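Local structure of heat shock protease HtrA (1L1J) at residues 67-72 and 106-111. The protein probably acts as an ATP-independent heat-shock serine endopeptidase, of which this chain is the trypsin-like protease domain. Sequence-based numbering, arbitrary orientation.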
# COMPACT_ATOMS: atom_id res chain seq x y z
N GLY A 67 14.83 5.46 5.04
CA GLY A 67 14.50 4.72 3.83
C GLY A 67 13.67 3.48 4.09
O GLY A 67 13.61 2.57 3.26
N TYR A 68 13.02 3.45 5.24
CA TYR A 68 12.18 2.32 5.59
C TYR A 68 10.79 2.46 4.97
O TYR A 68 10.16 3.52 5.06
CB TYR A 68 12.12 2.18 7.10
CG TYR A 68 13.32 1.43 7.62
CD1 TYR A 68 14.16 1.99 8.58
CD2 TYR A 68 13.63 0.16 7.13
CE1 TYR A 68 15.29 1.31 9.04
CE2 TYR A 68 14.75 -0.54 7.58
CZ TYR A 68 15.58 0.04 8.53
OH TYR A 68 16.69 -0.64 8.98
N ILE A 69 10.33 1.38 4.35
CA ILE A 69 9.06 1.38 3.65
C ILE A 69 8.11 0.26 4.05
O ILE A 69 8.52 -0.87 4.33
CB ILE A 69 9.33 1.29 2.14
CG1 ILE A 69 10.00 2.59 1.66
CG2 ILE A 69 8.05 1.01 1.37
CD1 ILE A 69 10.50 2.53 0.23
N LEU A 70 6.82 0.57 4.06
CA LEU A 70 5.79 -0.41 4.38
C LEU A 70 4.99 -0.67 3.12
O LEU A 70 4.96 0.17 2.21
CB LEU A 70 4.87 0.12 5.47
CG LEU A 70 5.37 -0.05 6.90
CD1 LEU A 70 4.67 0.91 7.86
CD2 LEU A 70 5.16 -1.50 7.30
N THR A 71 4.36 -1.83 3.06
CA THR A 71 3.53 -2.20 1.92
C THR A 71 2.82 -3.50 2.24
O THR A 71 2.83 -3.96 3.38
CB THR A 71 4.36 -2.40 0.65
OG1 THR A 71 3.48 -2.66 -0.46
CG2 THR A 71 5.31 -3.58 0.81
N ASN A 72 2.20 -4.08 1.23
CA ASN A 72 1.51 -5.34 1.42
C ASN A 72 2.45 -6.50 1.15
O ASN A 72 3.22 -6.48 0.18
CB ASN A 72 0.28 -5.40 0.51
CG ASN A 72 -0.99 -5.00 1.23
OD1 ASN A 72 -1.99 -4.65 0.61
ND2 ASN A 72 -0.96 -5.08 2.56
N ALA A 106 4.55 -5.78 5.34
CA ALA A 106 5.89 -6.04 4.85
C ALA A 106 6.70 -4.76 4.81
O ALA A 106 6.25 -3.76 4.26
CB ALA A 106 5.82 -6.67 3.47
N VAL A 107 7.89 -4.80 5.39
CA VAL A 107 8.75 -3.62 5.40
C VAL A 107 9.95 -3.80 4.46
O VAL A 107 10.52 -4.89 4.32
CB VAL A 107 9.24 -3.30 6.82
CG1 VAL A 107 10.10 -4.44 7.35
CG2 VAL A 107 10.01 -1.99 6.82
N ILE A 108 10.32 -2.70 3.82
CA ILE A 108 11.40 -2.67 2.85
C ILE A 108 12.37 -1.54 3.20
O ILE A 108 12.04 -0.68 4.01
CB ILE A 108 10.79 -2.50 1.45
CG1 ILE A 108 10.94 -3.80 0.68
CG2 ILE A 108 11.37 -1.27 0.74
CD1 ILE A 108 10.22 -4.96 1.32
N LYS A 109 13.56 -1.56 2.60
CA LYS A 109 14.58 -0.55 2.88
C LYS A 109 15.38 -0.08 1.66
O LYS A 109 15.95 -0.88 0.90
CB LYS A 109 15.53 -1.08 3.96
CG LYS A 109 16.62 -0.12 4.38
CD LYS A 109 16.05 1.13 5.02
CE LYS A 109 17.15 2.00 5.61
NZ LYS A 109 18.15 2.45 4.59
N ILE A 110 15.43 1.24 1.50
CA ILE A 110 16.14 1.88 0.40
C ILE A 110 17.36 2.68 0.87
O ILE A 110 17.28 3.49 1.80
CB ILE A 110 15.17 2.80 -0.39
CG1 ILE A 110 14.65 2.06 -1.61
CG2 ILE A 110 15.87 4.07 -0.82
CD1 ILE A 110 13.91 0.82 -1.26
N LYS A 111 18.48 2.45 0.21
CA LYS A 111 19.73 3.12 0.54
C LYS A 111 19.61 4.64 0.38
O LYS A 111 19.19 5.13 -0.67
CB LYS A 111 20.85 2.58 -0.35
CG LYS A 111 20.61 1.15 -0.86
CD LYS A 111 21.88 0.56 -1.49
CE LYS A 111 21.59 -0.69 -2.33
NZ LYS A 111 20.94 -0.36 -3.63
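Tyr68 and Lys109 meet on one face of an antiparallel strand pair, 68-72 with 106-109, in an all-antiparallel sheet of the trypsin-like (chymotrypsin-fold) protease domain. Lys109 CG is anti to the backbone N (chi1 -178°), and a bend at chi2 carries the aliphatic chain over one ring face: CD stands 3.5 Å from the Tyr68 ring centroid, 20° off the normal, which defines a CH-pi contact displaced toward the rim. A second bend at chi4 brings NZ to Ile110 O, to which it donates from above the carbonyl plane; a weak hydrogen bond runs from NZ to Glu66 O as well. At 5.4 Å from the ring centroid, NZ adds at most a weak cation-pi attraction. An alanine in place of Tyr68 would probably leave the Lys109 methylenes without their flat support and the chain freer to turn.

Farther along this face, Val107 CG2 approaches the ring obliquely and Leu70 reaches Val107 more loosely; Phe63 of strand 54-64 touches all three. The other face carries Ile69, whose CB lies 3.6 Å from Ile108 CG2, while its CD1 reaches Ile110 CD1 at 4.1 Å. Thr71 CG2 faces the Ala106 methyl nearby, and Thr71 OG1 bonds to Ser59 O.

The register rests on reciprocal backbone bonds between Ile69 and Ile108 and on Ile110 N to Gly67 O at 2.9 Å. Thr71 N to Ala106 O is bent to 126° and weak. Gly67 has positive phi, and a CB there would probably run into Ile110 O. Beyond Thr71, strand 68-72 leads into helix 73-76, which carries His74 of the predicted charge relay; Asn72 ND2 bonds to the O of Asp104 and its OD1 to the OG of Ser183, the other two predicted members.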